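VP1 (Merkel cell polyomavirus, PDB 4FMH) forms the pentameric units of the viral capsid and binds sialylated oligosaccharides, a receptor interaction required for infection. Local coordinates at residues B[43-48]-B[260-265]. Residues are numbered along the deposited sequence; the frame is centred on the assembly and turned at random. Where two conformers were deposited one is given.
With SIA (N-acetyl-alpha-neuraminic acid), chain U.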
ATOM      1  N   SER B  43     -36.498   9.140  -8.437  1.00 25.71           N
ATOM      2  CA  SER B  43     -35.206   9.426  -9.069  1.00 22.91           C
ATOM      3  C   SER B  43     -34.206  10.217  -8.226  1.00 20.91           C
ATOM      4  O   SER B  43     -33.052  10.383  -8.630  1.00 18.13           O
ATOM      5  CB  SER B  43     -35.400  10.082 -10.438  1.00 24.08           C
ATOM      6  OG  SER B  43     -35.674   9.100 -11.423  1.00 25.24           O
ATOM      7  N   ASN B  44     -34.634  10.703  -7.062  0.50 20.41           N
ATOM      8  CA  ASN B  44     -33.711  11.404  -6.167  0.50 19.89           C
ATOM      9  C   ASN B  44     -32.603  10.482  -5.658  0.50 18.36           C
ATOM     10  O   ASN B  44     -31.559  10.950  -5.193  0.50 17.86           O
ATOM     11  CB  ASN B  44     -34.447  12.071  -5.002  0.50 20.63           C
ATOM     12  CG  ASN B  44     -35.179  11.081  -4.129  0.50 21.00           C
ATOM     13  OD1 ASN B  44     -34.738  10.771  -3.019  0.50 22.40           O
ATOM     14  ND2 ASN B  44     -36.306  10.580  -4.620  0.50 21.95           N
ATOM     15  N   TRP B  45     -32.832   9.174  -5.761  1.00 17.69           N
ATOM     16  CA  TRP B  45     -31.830   8.192  -5.368  1.00 17.09           C
ATOM     17  C   TRP B  45     -31.023   7.628  -6.550  1.00 16.53           C
ATOM     18  O   TRP B  45     -30.340   6.617  -6.416  1.00 15.41           O
ATOM     19  CB  TRP B  45     -32.458   7.084  -4.516  1.00 18.50           C
ATOM     20  CG  TRP B  45     -32.777   7.550  -3.111  1.00 18.78           C
ATOM     21  CD1 TRP B  45     -34.004   7.584  -2.516  1.00 19.89           C
ATOM     22  CD2 TRP B  45     -31.849   8.079  -2.154  1.00 17.08           C
ATOM     23  NE1 TRP B  45     -33.896   8.085  -1.233  1.00 19.74           N
ATOM     24  CE2 TRP B  45     -32.585   8.397  -0.988  1.00 18.46           C
ATOM     25  CE3 TRP B  45     -30.463   8.299  -2.162  1.00 16.44           C
ATOM     26  CZ2 TRP B  45     -31.982   8.928   0.159  1.00 18.90           C
ATOM     27  CZ3 TRP B  45     -29.865   8.834  -1.025  1.00 16.89           C
ATOM     28  CH2 TRP B  45     -30.626   9.138   0.123  1.00 17.66           C
ATOM     29  N   TYR B  46     -31.106   8.304  -7.694  1.00 15.13           N
ATOM     30  CA  TYR B  46     -30.288   7.987  -8.862  1.00 15.16           C
ATOM     31  C   TYR B  46     -28.804   7.978  -8.486  1.00 14.54           C
ATOM     32  O   TYR B  46     -28.302   8.928  -7.882  1.00 14.12           O
ATOM     33  CB  TYR B  46     -30.557   9.017  -9.956  1.00 16.26           C
ATOM     34  CG  TYR B  46     -29.701   8.912 -11.190  1.00 16.13           C
ATOM     35  CD1 TYR B  46     -29.684   7.745 -11.963  1.00 18.38           C
ATOM     36  CD2 TYR B  46     -28.942  10.001 -11.615  1.00 17.11           C
ATOM     37  CE1 TYR B  46     -28.907   7.662 -13.120  1.00 17.50           C
ATOM     38  CE2 TYR B  46     -28.164   9.929 -12.762  1.00 20.18           C
ATOM     39  CZ  TYR B  46     -28.151   8.759 -13.508  1.00 21.90           C
ATOM     40  OH  TYR B  46     -27.381   8.697 -14.640  1.00 26.11           O
ATOM     41  N   THR B  47     -28.130   6.894  -8.871  1.00 14.37           N
ATOM     42  CA  THR B  47     -26.714   6.580  -8.546  1.00 13.54           C
ATOM     43  C   THR B  47     -26.523   5.950  -7.163  1.00 11.80           C
ATOM     44  O   THR B  47     -25.389   5.770  -6.708  1.00 12.04           O
ATOM     45  CB  THR B  47     -25.692   7.756  -8.803  1.00 14.61           C
ATOM     46  OG1 THR B  47     -25.741   8.702  -7.728  1.00 11.96           O
ATOM     47  CG2 THR B  47     -25.955   8.454 -10.138  1.00 12.50           C
ATOM     48  N   TYR B  48     -27.635   5.595  -6.523  1.00 11.92           N
ATOM     49  CA  TYR B  48     -27.628   4.896  -5.239  1.00 12.10           C
ATOM     50  C   TYR B  48     -28.505   3.639  -5.285  1.00 13.04           C
ATOM     51  O   TYR B  48     -29.294   3.435  -6.226  1.00 12.78           O
ATOM     52  CB  TYR B  48     -28.140   5.804  -4.108  1.00 12.01           C
ATOM     53  CG  TYR B  48     -27.339   7.057  -3.860  1.00 13.50           C
ATOM     54  CD1 TYR B  48     -26.346   7.086  -2.874  1.00 15.14           C
ATOM     55  CD2 TYR B  48     -27.586   8.227  -4.591  1.00 16.16           C
ATOM     56  CE1 TYR B  48     -25.606   8.239  -2.634  1.00 13.13           C
ATOM     57  CE2 TYR B  48     -26.853   9.390  -4.351  1.00 12.60           C
ATOM     58  CZ  TYR B  48     -25.865   9.380  -3.375  1.00 14.51           C
ATOM     59  OH  TYR B  48     -25.133  10.515  -3.135  1.00 16.01           O
ATOM     60  N   GLY B 260     -18.735   3.140  -2.294  1.00  9.81           N
ATOM     61  CA  GLY B 260     -18.972   3.056  -0.856  1.00  9.87           C
ATOM     62  C   GLY B 260     -20.395   3.345  -0.432  1.00  9.62           C
ATOM     63  O   GLY B 260     -21.283   3.495  -1.276  1.00  9.88           O
ATOM     64  N   PHE B 261     -20.597   3.415   0.885  1.00  8.65           N
ATOM     65  CA  PHE B 261     -21.917   3.610   1.476  1.00 10.38           C
ATOM     66  C   PHE B 261     -22.187   5.066   1.807  1.00 11.64           C
ATOM     67  O   PHE B 261     -21.295   5.780   2.280  1.00 10.67           O
ATOM     68  CB  PHE B 261     -22.055   2.838   2.793  1.00 11.11           C
ATOM     69  CG  PHE B 261     -22.001   1.344   2.655  1.00 10.26           C
ATOM     70  CD1 PHE B 261     -23.094   0.634   2.172  1.00 10.64           C
ATOM     71  CD2 PHE B 261     -20.862   0.642   3.063  1.00 12.84           C
ATOM     72  CE1 PHE B 261     -23.050  -0.763   2.073  1.00 11.73           C
ATOM     73  CE2 PHE B 261     -20.812  -0.752   2.969  1.00 13.39           C
ATOM     74  CZ  PHE B 261     -21.912  -1.447   2.467  1.00 11.57           C
ATOM     75  N   LEU B 262     -23.432   5.485   1.577  1.00 11.52           N
ATOM     76  CA  LEU B 262     -23.971   6.685   2.193  1.00 12.33           C
ATOM     77  C   LEU B 262     -24.558   6.254   3.532  1.00 13.27           C
ATOM     78  O   LEU B 262     -25.464   5.409   3.584  1.00 14.34           O
ATOM     79  CB  LEU B 262     -25.050   7.317   1.315  1.00 12.43           C
ATOM     80  CG  LEU B 262     -25.682   8.631   1.810  1.00 14.47           C
ATOM     81  CD1 LEU B 262     -24.670   9.785   1.835  1.00 13.90           C
ATOM     82  CD2 LEU B 262     -26.901   8.992   0.974  1.00 14.53           C
ATOM     83  N   PHE B 263     -24.017   6.806   4.608  1.00 12.57           N
ATOM     84  CA  PHE B 263     -24.456   6.480   5.964  1.00 12.66           C
ATOM     85  C   PHE B 263     -25.513   7.470   6.410  1.00 12.70           C
ATOM     86  O   PHE B 263     -25.223   8.657   6.572  1.00 12.64           O
ATOM     87  CB  PHE B 263     -23.268   6.547   6.924  1.00 12.82           C
ATOM     88  CG  PHE B 263     -22.306   5.395   6.778  1.00 12.88           C
ATOM     89  CD1 PHE B 263     -21.309   5.420   5.815  1.00 13.49           C
ATOM     90  CD2 PHE B 263     -22.405   4.291   7.610  1.00 14.29           C
ATOM     91  CE1 PHE B 263     -20.412   4.350   5.677  1.00 14.32           C
ATOM     92  CE2 PHE B 263     -21.514   3.213   7.483  1.00 16.51           C
ATOM     93  CZ  PHE B 263     -20.522   3.246   6.511  1.00 13.66           C
ATOM     94  N   LYS B 264     -26.731   6.976   6.604  1.00 12.05           N
ATOM     95  CA  LYS B 264     -27.863   7.826   6.962  1.00 14.03           C
ATOM     96  C   LYS B 264     -28.057   7.873   8.483  1.00 15.14           C
ATOM     97  O   LYS B 264     -27.744   6.908   9.179  1.00 14.32           O
ATOM     98  CB  LYS B 264     -29.137   7.329   6.271  1.00 15.03           C
ATOM     99  CG  LYS B 264     -29.007   7.222   4.753  1.00 10.85           C
ATOM    100  CD  LYS B 264     -30.248   6.601   4.133  1.00 18.00           C
ATOM    101  CE  LYS B 264     -30.138   6.587   2.613  1.00 14.86           C
ATOM    102  NZ  LYS B 264     -31.243   5.810   1.982  1.00 14.08           N
ATOM    103  N   THR B 265     -28.572   8.999   8.977  1.00 16.63           N
ATOM    104  CA  THR B 265     -28.766   9.246  10.413  1.00 18.41           C
ATOM    105  C   THR B 265     -29.349   8.056  11.189  1.00 18.32           C
ATOM    106  O   THR B 265     -28.867   7.722  12.265  1.00 18.56           O
ATOM    107  CB  THR B 265     -29.662  10.498  10.644  1.00 19.26           C
ATOM    108  OG1 THR B 265     -29.169  11.591   9.861  1.00 20.97           O
ATOM    109  CG2 THR B 265     -29.683  10.915  12.130  1.00 21.52           C
TER
HETATM  110  C1  SIA U   2     -34.554   6.216   7.128  0.80 26.61           C
HETATM  111  C2  SIA U   2     -35.376   7.166   6.255  0.80 27.52           C
HETATM  112  C3  SIA U   2     -34.447   7.839   5.227  0.80 25.73           C
HETATM  113  C4  SIA U   2     -34.032   6.936   4.060  0.80 26.27           C
HETATM  114  C5  SIA U   2     -35.240   6.243   3.433  0.80 25.34           C
HETATM  115  C6  SIA U   2     -36.126   5.566   4.487  0.80 27.49           C
HETATM  116  C7  SIA U   2     -37.417   5.036   3.835  0.80 28.49           C
HETATM  117  C8  SIA U   2     -38.182   4.002   4.675  0.80 31.83           C
HETATM  118  C9  SIA U   2     -38.946   4.608   5.848  0.80 33.77           C
HETATM  119  C10 SIA U   2     -35.063   5.396   1.134  0.80 25.03           C
HETATM  120  C11 SIA U   2     -34.474   4.340   0.253  0.80 17.67           C
HETATM  121  N5  SIA U   2     -34.761   5.300   2.434  0.80 25.67           N
HETATM  122  O1A SIA U   2     -33.354   6.494   7.368  0.80 15.86           O
HETATM  123  O1B SIA U   2     -35.090   5.184   7.604  0.80 24.98           O
HETATM  124  O4  SIA U   2     -33.361   7.696   3.038  0.80 15.71           O
HETATM  125  O6  SIA U   2     -36.443   6.470   5.568  0.80 26.71           O
HETATM  126  O7  SIA U   2     -38.268   6.135   3.479  0.80 26.53           O
HETATM  127  O8  SIA U   2     -39.120   3.290   3.851  0.80 31.32           O
HETATM  128  O9  SIA U   2     -38.164   4.422   7.030  0.80 36.76           O
HETATM  129  O10 SIA U   2     -35.774   6.277   0.679  0.80 22.53           O
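Lys264 and Trp45 meet where the sialic acid binds. The ammonium NZ of Lys264 lies over one face of the indole, 4.1 Å from the centroid of the Trp45 six-membered ring and 28° off its normal, a cation-pi contact. The lysine chain runs extended beyond CG, which brings NZ over the rim of the six-membered ring and close to the sugar. Behind NZ, Lys264 CE touches Trp45 CH2 at 3.6 Å. Lys264 NZ hydrogen-bonds SIA O4 at 3.0 Å and forms a salt bridge with Asp51. NZ thus has three partners, the ring face, the hydroxyl O4 and the Asp51 carboxylate; ring and carboxylate probably stabilise its positive charge. Trp45 NE1 adds a weak, bent hydrogen bond to the N-acetyl oxygen SIA O10 (3.2 Å, 124° at the hydrogen). Ser266, Asp51 and Lys268 also hydrogen-bond the sialic acid.

Deeper in, Leu262 CD2 meets the rim of the indole near its plane, 3.6 Å from Trp45 CZ3. With CG anti to the backbone N (chi1 -178°), Leu262 sends this methyl toward both rings, and it lies 3.9 Å from Tyr48 CE1. One face of the Tyr48 ring is covered by Trp45 CZ3, above its centre. Tyr48 OH hydrogen-bonds Leu149 O of the second subunit, and its ring stacks on His272. A type II turn from Trp45 to Tyr48, closed by Tyr48 N to Trp45 O, is consistent with this ring contact.

The contact joins the loop between strands 11-28 and 71-76 to the end of strand 250-263 in the jelly roll. There strand 250-263 pairs antiparallel with 269-287, and the second subunit of the pentamer packs against the loop.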